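Local coordinates for protein L-lysine 6-oxidase (Marinomonas mediterranea, PDB 3WEU) that oxidises the epsilon-amino group of L-lysine with a built-in cysteine tryptophylquinone cofactor, releasing ammonium and the hydrogen peroxide that makes it antibacterial, at residues E72-S77 and D188-L193; P78-I83 and V230-D235; N344-L349 and L403-T408. All blocks are in the same frame, centred on the assembly; numbering follows the deposited sequence.

Contact 1 of 3, residues E72-S77 and D188-L193; sequences ELTLDS and DSQGRL
E72 and R192 meet in a two-point salt bridge, the guanidinium gripping the carboxylate side-on with NE and NH2. R192 NE lies 2.8 Å from E72 OE2 on its syn side, while NH2 gives a nearly straight bond (172°) to OE1 at 3.1 Å. The two planes are turned 44° apart, and NH2 meets OE1 from above the carboxylate plane. CG of E72 stands anti to its backbone N (chi1 -170°), the chain runs on extended from there, and the side chain crosses R192 at about a right angle. The other end of the guanidinium is held too: NH1 bonds D188 OD2 at 2.8 Å and also Q190 OE1, which K41 shares. D188 in turn closes an Asx turn, its OD1 taking the N-H groups of Q190 and R192 from opposite faces, so one carboxylate holds the turn backbone with OD1 and the guanidinium with OD2.

Beside this network the two type I turns dock by L75 N to Q190 O, 3.0 Å, and by Q190 NE2 to D76 OD2, 3.0 Å. T74 OG1 accepts from D76 N in an ST turn, while its CG2 lies over one guanidinium face. L75 CD1 packs on G191 CA at 3.5 Å, against a residue without a side chain. Strand 58-66 pairs with both strand 72-73 and strand 193-196, its K64 touching both E72 and R192, and G191 O accepts from W85 of strand 80-91.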
loop_
_atom_site.group_PDB
_atom_site.type_symbol
_atom_site.label_atom_id
_atom_site.label_comp_id
_atom_site.label_asym_id
_atom_site.label_seq_id
_atom_site.Cartn_x
_atom_site.Cartn_y
_atom_site.Cartn_z
ATOM N N GLU A 72 -0.065 -34.033 47.910
ATOM C CA GLU A 72 0.383 -34.055 46.587
ATOM C C GLU A 72 0.641 -35.505 46.259
ATOM O O GLU A 72 1.310 -36.233 46.993
ATOM C CB GLU A 72 1.664 -33.251 46.389
ATOM C CG GLU A 72 1.962 -33.113 44.886
ATOM C CD GLU A 72 3.264 -32.412 44.430
ATOM O OE1 GLU A 72 4.174 -32.122 45.246
ATOM O OE2 GLU A 72 3.332 -32.162 43.196
ATOM N N LEU A 73 0.227 -35.858 45.077
ATOM C CA LEU A 73 0.585 -37.146 44.457
ATOM C C LEU A 73 1.635 -36.980 43.396
ATOM O O LEU A 73 1.491 -36.181 42.462
ATOM C CB LEU A 73 -0.649 -37.782 43.856
ATOM C CG LEU A 73 -1.805 -38.020 44.846
ATOM C CD1 LEU A 73 -3.077 -38.398 44.139
ATOM C CD2 LEU A 73 -1.455 -39.122 45.850
ATOM N N THR A 74 2.711 -37.764 43.526
ATOM C CA THR A 74 3.680 -37.889 42.465
ATOM C C THR A 74 3.952 -39.387 42.184
ATOM O O THR A 74 3.436 -40.258 42.857
ATOM C CB THR A 74 5.001 -37.224 42.817
ATOM O OG1 THR A 74 5.704 -38.038 43.728
ATOM C CG2 THR A 74 4.768 -35.795 43.404
ATOM N N LEU A 75 4.807 -39.630 41.217
ATOM C CA LEU A 75 5.241 -41.003 40.860
ATOM C C LEU A 75 5.937 -41.646 42.000
ATOM O O LEU A 75 6.006 -42.868 42.018
ATOM C CB LEU A 75 6.149 -40.976 39.655
ATOM C CG LEU A 75 5.520 -40.553 38.343
ATOM C CD1 LEU A 75 6.600 -40.437 37.263
ATOM C CD2 LEU A 75 4.397 -41.474 37.906
ATOM N N ASP A 76 6.396 -40.848 42.988
ATOM C CA ASP A 76 6.997 -41.393 44.233
ATOM C C ASP A 76 6.028 -41.719 45.337
ATOM O O ASP A 76 6.426 -42.270 46.339
ATOM C CB ASP A 76 8.013 -40.404 44.804
ATOM C CG ASP A 76 9.199 -40.269 43.927
ATOM O OD1 ASP A 76 9.445 -41.258 43.238
ATOM O OD2 ASP A 76 9.888 -39.232 43.868
ATOM N N SER A 77 4.740 -41.394 45.190
ATOM C CA SER A 77 3.798 -41.638 46.252
ATOM C C SER A 77 3.486 -43.155 46.337
ATOM O O SER A 77 3.363 -43.832 45.298
ATOM C CB SER A 77 2.472 -40.908 46.024
ATOM O OG SER A 77 2.692 -39.539 45.814
ATOM N N ASP A 188 8.519 -33.541 34.976
ATOM C CA ASP A 188 9.713 -33.297 35.794
ATOM C C ASP A 188 10.130 -34.677 36.307
ATOM O O ASP A 188 9.604 -35.724 35.822
ATOM C CB ASP A 188 9.502 -32.259 36.909
ATOM C CG ASP A 188 8.676 -32.741 38.069
ATOM O OD1 ASP A 188 8.140 -33.881 38.057
ATOM O OD2 ASP A 188 8.505 -31.942 39.030
ATOM N N SER A 189 11.118 -34.700 37.185
ATOM C CA SER A 189 11.674 -35.953 37.657
ATOM C C SER A 189 10.704 -36.801 38.479
ATOM O O SER A 189 10.977 -37.966 38.733
ATOM C CB SER A 189 13.001 -35.731 38.396
ATOM O OG SER A 189 12.759 -35.120 39.603
ATOM N N GLN A 190 9.588 -36.235 38.928
ATOM C CA GLN A 190 8.584 -36.948 39.716
ATOM C C GLN A 190 7.242 -37.070 39.030
ATOM O O GLN A 190 6.238 -37.474 39.662
ATOM C CB GLN A 190 8.399 -36.265 41.071
ATOM C CG GLN A 190 9.640 -36.366 41.958
ATOM C CD GLN A 190 9.536 -35.596 43.247
ATOM O OE1 GLN A 190 9.589 -34.365 43.289
ATOM N NE2 GLN A 190 9.395 -36.334 44.348
ATOM N N GLY A 191 7.192 -36.769 37.757
ATOM C CA GLY A 191 5.963 -36.997 37.000
ATOM C C GLY A 191 5.013 -35.814 36.919
ATOM O O GLY A 191 3.926 -35.957 36.299
ATOM N N ARG A 192 5.401 -34.645 37.460
ATOM C CA ARG A 192 4.545 -33.475 37.363
ATOM C C ARG A 192 4.549 -32.993 35.953
ATOM O O ARG A 192 5.568 -33.093 35.229
ATOM C CB ARG A 192 5.028 -32.297 38.284
ATOM C CG ARG A 192 5.073 -32.617 39.771
ATOM C CD ARG A 192 5.693 -31.454 40.576
ATOM N NE ARG A 192 5.805 -31.811 41.956
ATOM C CZ ARG A 192 6.882 -32.386 42.467
ATOM N NH1 ARG A 192 7.978 -32.526 41.740
ATOM N NH2 ARG A 192 6.874 -32.695 43.748
ATOM N N LEU A 193 3.423 -32.403 35.544
ATOM C CA LEU A 193 3.318 -31.838 34.202
ATOM C C LEU A 193 3.899 -30.432 34.088
ATOM O O LEU A 193 3.702 -29.608 34.992
ATOM C CB LEU A 193 1.849 -31.794 33.824
ATOM C CG LEU A 193 1.497 -31.046 32.541
ATOM C CD1 LEU A 193 2.034 -31.735 31.332
ATOM C CD2 LEU A 193 -0.042 -30.872 32.350
#

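Contact 2 of 3, residues P78-I83 and V230-D235; sequences PNVKNI and VTYSDD
T231 O is gripped by two successive backbone N-H groups, K81 N at 2.8 Å and N82 N at 3.1 Å, both in the carbonyl plane. Two residues facing one is a classic beta bulge, here in the antiparallel pairing of strands 80-91 and 223-232 within the N-terminal sheet. T231 N returns a bond to N82 O, making N82 and T231 a hydrogen-bonded pair; I83 with V230 and V80 with Y232 are non-hydrogen-bonded pairs flanking the bulge, and the register shifts by one between V80 and N82.

On the face carrying I83 and V230 the two side chains lie side by side, I83 CG1 to V230 CG2 at 4.2 Å. V230 CG1 touches V80 CG2 and also sits over one face of the Y232 ring, offset toward its rim. The phenol OH reaches on to E238 of the adjoining strand 237-247.

At the end of the ladder N79 takes hold of S233: its backbone O accepts from S233 N at 2.9 Å, from above the carbonyl plane, and OD1 accepts from S233 OG at 3.1 Å. The same N79 O lies at the edge of the Y232 ring. K81 lays its CD 3.4 Å from Y232 O; the chain bends at chi3 (-104°), which sets CE, and NZ beyond it meets D235 OD1 on the syn side at 2.8 Å in a salt bridge.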
loop_
_atom_site.group_PDB
_atom_site.type_symbol
_atom_site.label_atom_id
_atom_site.label_comp_id
_atom_site.label_asym_id
_atom_site.label_seq_id
_atom_site.Cartn_x
_atom_site.Cartn_y
_atom_site.Cartn_z
ATOM N N PRO A 78 3.290 -43.654 47.558
ATOM C CA PRO A 78 2.818 -45.037 47.653
ATOM C C PRO A 78 1.459 -45.277 46.934
ATOM O O PRO A 78 0.509 -44.450 46.957
ATOM C CB PRO A 78 2.668 -45.271 49.176
ATOM C CG PRO A 78 2.852 -43.950 49.867
ATOM C CD PRO A 78 3.168 -42.903 48.823
ATOM N N ASN A 79 1.392 -46.408 46.279
ATOM C CA ASN A 79 0.164 -46.884 45.656
ATOM C C ASN A 79 -0.075 -46.160 44.331
ATOM O O ASN A 79 -1.077 -46.405 43.696
ATOM C CB ASN A 79 -1.080 -46.826 46.605
ATOM C CG ASN A 79 -2.266 -47.741 46.134
ATOM O OD1 ASN A 79 -2.073 -48.827 45.575
ATOM N ND2 ASN A 79 -3.504 -47.268 46.348
ATOM N N VAL A 80 0.822 -45.247 43.938
ATOM C CA VAL A 80 0.738 -44.667 42.611
ATOM C C VAL A 80 1.636 -45.394 41.633
ATOM O O VAL A 80 2.859 -45.483 41.793
ATOM C CB VAL A 80 1.079 -43.153 42.595
ATOM C CG1 VAL A 80 1.071 -42.614 41.159
ATOM C CG2 VAL A 80 0.063 -42.400 43.416
ATOM N N LYS A 81 1.055 -45.884 40.565
ATOM C CA LYS A 81 1.875 -46.476 39.580
ATOM C C LYS A 81 2.033 -45.615 38.353
ATOM O O LYS A 81 3.007 -45.739 37.674
ATOM C CB LYS A 81 1.364 -47.911 39.280
ATOM C CG LYS A 81 0.455 -48.086 38.100
ATOM C CD LYS A 81 -0.113 -49.535 38.052
ATOM C CE LYS A 81 0.527 -50.384 37.025
ATOM N NZ LYS A 81 -0.088 -51.769 36.984
ATOM N N ASN A 82 1.096 -44.723 38.020
ATOM C CA ASN A 82 1.375 -43.793 36.914
ATOM C C ASN A 82 0.533 -42.566 37.072
ATOM O O ASN A 82 -0.452 -42.617 37.758
ATOM C CB ASN A 82 1.044 -44.390 35.555
ATOM C CG ASN A 82 1.838 -43.715 34.425
ATOM O OD1 ASN A 82 2.766 -42.912 34.627
ATOM N ND2 ASN A 82 1.460 -44.046 33.230
ATOM N N ILE A 83 0.924 -41.513 36.367
ATOM C CA ILE A 83 0.193 -40.265 36.322
ATOM C C ILE A 83 0.359 -39.828 34.879
ATOM O O ILE A 83 1.446 -39.580 34.455
ATOM C CB ILE A 83 0.780 -39.210 37.295
ATOM C CG1 ILE A 83 0.643 -39.697 38.749
ATOM C CG2 ILE A 83 0.086 -37.881 37.044
ATOM C CD1 ILE A 83 1.314 -38.784 39.825
ATOM N N VAL A 230 -4.546 -40.594 37.366
ATOM C CA VAL A 230 -3.652 -41.203 38.281
ATOM C C VAL A 230 -4.082 -42.672 38.403
ATOM O O VAL A 230 -5.255 -42.955 38.732
ATOM C CB VAL A 230 -3.842 -40.600 39.677
ATOM C CG1 VAL A 230 -3.018 -41.363 40.736
ATOM C CG2 VAL A 230 -3.396 -39.110 39.644
ATOM N N THR A 231 -3.144 -43.563 38.114
ATOM C CA THR A 231 -3.433 -44.999 38.137
ATOM C C THR A 231 -2.745 -45.544 39.375
ATOM O O THR A 231 -1.528 -45.370 39.574
ATOM C CB THR A 231 -2.957 -45.649 36.852
ATOM O OG1 THR A 231 -3.618 -45.040 35.735
ATOM C CG2 THR A 231 -3.255 -47.175 36.862
ATOM N N TYR A 232 -3.511 -46.224 40.204
ATOM C CA TYR A 232 -2.975 -46.786 41.414
ATOM C C TYR A 232 -2.453 -48.221 41.207
ATOM O O TYR A 232 -2.641 -48.783 40.156
ATOM C CB TYR A 232 -4.017 -46.766 42.483
ATOM C CG TYR A 232 -4.548 -45.387 42.740
ATOM C CD1 TYR A 232 -3.823 -44.477 43.503
ATOM C CD2 TYR A 232 -5.798 -45.013 42.267
ATOM C CE1 TYR A 232 -4.319 -43.192 43.753
ATOM C CE2 TYR A 232 -6.310 -43.738 42.502
ATOM C CZ TYR A 232 -5.569 -42.835 43.244
ATOM O OH TYR A 232 -6.105 -41.595 43.471
ATOM N N SER A 233 -1.777 -48.791 42.193
ATOM C CA SER A 233 -1.093 -50.123 42.017
ATOM C C SER A 233 -1.990 -51.223 41.584
ATOM O O SER A 233 -1.541 -52.146 40.950
ATOM C CB SER A 233 -0.451 -50.585 43.307
ATOM O OG SER A 233 0.328 -49.540 43.788
ATOM N N ASP A 234 -3.266 -51.137 41.930
ATOM C CA ASP A 234 -4.229 -52.128 41.559
ATOM C C ASP A 234 -4.906 -51.842 40.254
ATOM O O ASP A 234 -5.894 -52.484 39.931
ATOM C CB ASP A 234 -5.240 -52.280 42.668
ATOM C CG ASP A 234 -6.153 -51.038 42.808
ATOM O OD1 ASP A 234 -5.982 -50.023 42.075
ATOM O OD2 ASP A 234 -7.042 -51.111 43.682
ATOM N N ASP A 235 -4.377 -50.907 39.459
ATOM C CA ASP A 235 -4.985 -50.527 38.182
ATOM C C ASP A 235 -6.287 -49.763 38.215
ATOM O O ASP A 235 -6.805 -49.407 37.115
ATOM C CB ASP A 235 -5.038 -51.669 37.157
ATOM C CG ASP A 235 -3.624 -52.161 36.795
ATOM O OD1 ASP A 235 -2.799 -51.353 36.258
ATOM O OD2 ASP A 235 -3.322 -53.322 37.098
#

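Contact 3 of 3, residues N344-L349 and L403-T408; sequences NYFRQL and LALDAT
R347 reaches across to the backbone of L403, its NH1 donating to L403 O at 3.0 Å, in the carbonyl plane and on a lone pair. The extended chain runs past the same oxygen, with CD 3.5 Å from L403 O. Next along, A404 CB sits 3.6 Å from R347 O, and that carbonyl also takes a bond from a water. The water accepts from L405 N at 2.9 Å and so bridges the two backbones; its oxygen lies at the edge of the F346 ring. F346 touches L405 obliquely, CD2 to L405 CD1 at 3.6 Å. L349 spreads its two methyls along A404-A407: CD1 lies 3.3 Å from L405 O and near A404 CB, while CD2 packs on A407 CB at 3.8 Å.

These contacts fasten the loop that follows helix 336-344 to the start of helix 407-418. D406 is the N-cap of that helix, its OD1 accepting from Q409 N and, weakly, from T408 N. L349 CD2, on A407 CB, rests on the first turn, and both L349 and F346 also touch L410.

Behind R347, NE and NH2 donate to the carbonyls of V363 and L364, which probably fixes the rotation of the guanidinium, with NH1 facing L403. The backbone of R347 bonds M377, and that of L403 bonds N380. At the far end T408 OG1 is hydrogen-bonded to D267 of helix 261-272 and to Y287.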
loop_
_atom_site.group_PDB
_atom_site.type_symbol
_atom_site.label_atom_id
_atom_site.label_comp_id
_atom_site.label_asym_id
_atom_site.label_seq_id
_atom_site.Cartn_x
_atom_site.Cartn_y
_atom_site.Cartn_z
ATOM N N ASN A 344 -15.005 7.445 47.614
ATOM C CA ASN A 344 -15.941 8.146 46.726
ATOM C C ASN A 344 -15.254 8.667 45.477
ATOM O O ASN A 344 -15.924 9.086 44.551
ATOM C CB ASN A 344 -16.663 9.247 47.450
ATOM C CG ASN A 344 -17.771 8.727 48.341
ATOM O OD1 ASN A 344 -18.450 7.764 47.998
ATOM N ND2 ASN A 344 -18.107 9.523 49.337
ATOM N N TYR A 345 -13.910 8.592 45.421
ATOM C CA TYR A 345 -13.209 8.878 44.179
ATOM C C TYR A 345 -13.102 7.708 43.232
ATOM O O TYR A 345 -12.614 7.880 42.069
ATOM C CB TYR A 345 -11.818 9.412 44.504
ATOM C CG TYR A 345 -11.735 10.880 44.905
ATOM C CD1 TYR A 345 -12.413 11.893 44.168
ATOM C CD2 TYR A 345 -10.956 11.285 45.978
ATOM C CE1 TYR A 345 -12.263 13.267 44.510
ATOM C CE2 TYR A 345 -10.823 12.644 46.328
ATOM C CZ TYR A 345 -11.435 13.604 45.569
ATOM O OH TYR A 345 -11.283 14.873 45.873
ATOM N N PHE A 346 -13.540 6.518 43.670
ATOM C CA PHE A 346 -13.604 5.342 42.779
ATOM C C PHE A 346 -14.882 5.364 41.999
ATOM O O PHE A 346 -15.933 5.695 42.525
ATOM C CB PHE A 346 -13.397 4.046 43.547
ATOM C CG PHE A 346 -11.944 3.832 43.936
ATOM C CD1 PHE A 346 -11.321 4.626 44.872
ATOM C CD2 PHE A 346 -11.240 2.833 43.337
ATOM C CE1 PHE A 346 -9.979 4.456 45.187
ATOM C CE2 PHE A 346 -9.900 2.624 43.609
ATOM C CZ PHE A 346 -9.253 3.441 44.527
ATOM N N ARG A 347 -14.770 5.065 40.690
ATOM C CA ARG A 347 -15.969 4.910 39.859
ATOM C C ARG A 347 -16.776 3.698 40.282
ATOM O O ARG A 347 -16.248 2.568 40.461
ATOM C CB ARG A 347 -15.653 4.812 38.373
ATOM C CG ARG A 347 -14.858 5.978 37.805
ATOM C CD ARG A 347 -14.855 5.945 36.258
ATOM N NE ARG A 347 -13.988 7.044 35.863
ATOM C CZ ARG A 347 -12.642 7.013 35.904
ATOM N NH1 ARG A 347 -11.965 5.945 36.192
ATOM N NH2 ARG A 347 -11.968 8.087 35.601
ATOM N N GLN A 348 -18.076 3.949 40.493
ATOM C CA GLN A 348 -19.025 2.857 40.634
ATOM C C GLN A 348 -19.097 2.134 39.295
ATOM O O GLN A 348 -18.715 2.698 38.242
ATOM C CB GLN A 348 -20.375 3.445 41.071
ATOM C CG GLN A 348 -20.334 4.069 42.462
ATOM C CD GLN A 348 -20.242 3.026 43.580
ATOM O OE1 GLN A 348 -20.945 2.045 43.564
ATOM N NE2 GLN A 348 -19.305 3.185 44.476
ATOM N N LEU A 349 -19.583 0.887 39.313
ATOM C CA LEU A 349 -19.749 0.108 38.091
ATOM C C LEU A 349 -20.971 0.488 37.290
ATOM O O LEU A 349 -22.008 0.711 37.896
ATOM C CB LEU A 349 -19.819 -1.407 38.329
ATOM C CG LEU A 349 -18.462 -2.077 38.618
ATOM C CD1 LEU A 349 -17.936 -1.630 39.973
ATOM C CD2 LEU A 349 -18.606 -3.598 38.598
ATOM N N LEU A 403 -12.236 3.146 33.606
ATOM C CA LEU A 403 -12.134 1.941 34.399
ATOM C C LEU A 403 -12.826 2.016 35.731
ATOM O O LEU A 403 -12.880 3.058 36.343
ATOM C CB LEU A 403 -10.648 1.548 34.593
ATOM C CG LEU A 403 -10.291 0.173 35.118
ATOM C CD1 LEU A 403 -10.820 -0.927 34.199
ATOM C CD2 LEU A 403 -8.795 0.063 35.307
ATOM N N ALA A 404 -13.327 0.874 36.202
ATOM C CA ALA A 404 -13.730 0.678 37.626
ATOM C C ALA A 404 -13.036 -0.580 38.078
ATOM O O ALA A 404 -12.604 -1.444 37.261
ATOM C CB ALA A 404 -15.252 0.472 37.739
ATOM N N LEU A 405 -12.950 -0.723 39.393
ATOM C CA LEU A 405 -12.668 -1.985 39.988
ATOM C C LEU A 405 -13.766 -3.001 39.645
ATOM O O LEU A 405 -14.867 -2.661 39.114
ATOM C CB LEU A 405 -12.602 -1.821 41.492
ATOM C CG LEU A 405 -11.512 -0.903 42.039
ATOM C CD1 LEU A 405 -11.614 -0.731 43.537
ATOM C CD2 LEU A 405 -10.110 -1.361 41.704
ATOM N N ASP A 406 -13.518 -4.265 39.954
ATOM C CA ASP A 406 -14.596 -5.222 39.846
ATOM C C ASP A 406 -15.519 -5.092 41.056
ATOM O O ASP A 406 -15.184 -4.439 42.015
ATOM C CB ASP A 406 -14.110 -6.673 39.539
ATOM C CG ASP A 406 -13.447 -7.389 40.679
ATOM O OD1 ASP A 406 -13.980 -7.335 41.813
ATOM O OD2 ASP A 406 -12.420 -8.149 40.424
ATOM N N ALA A 407 -16.693 -5.682 40.964
ATOM C CA ALA A 407 -17.743 -5.428 41.935
ATOM C C ALA A 407 -17.356 -5.900 43.328
ATOM O O ALA A 407 -17.663 -5.229 44.304
ATOM C CB ALA A 407 -19.044 -6.080 41.496
ATOM N N THR A 408 -16.562 -6.953 43.394
ATOM C CA THR A 408 -16.123 -7.484 44.696
ATOM C C THR A 408 -15.023 -6.636 45.318
ATOM O O THR A 408 -15.095 -6.259 46.502
ATOM C CB THR A 408 -15.814 -8.988 44.604
ATOM O OG1 THR A 408 -17.027 -9.645 44.164
ATOM C CG2 THR A 408 -15.301 -9.546 45.953
HETATM O O HOH W 1 -13.667 1.792 40.635
#

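In the fold
Contacts 1 and 2 are neighbours, their centres 11 Å apart, and share the large mixed sheet of the N-terminal region. Their segments alternate along the chain: 72-77 runs straight into 78-83, and 188-193 precedes 230-235. The two meet directly where I83 CD1 packs on the backbone of L73 and T74, so the turn of contact 1 packs against the start of strand 80-91. Contact 3 comes later in the chain and stands apart, its centre 43 Å from contact 1 and 49 Å from contact 2. The first two thus belong to one beta region far from the chain's centre; the third is a buried join between a loop and the start of helix 407-418.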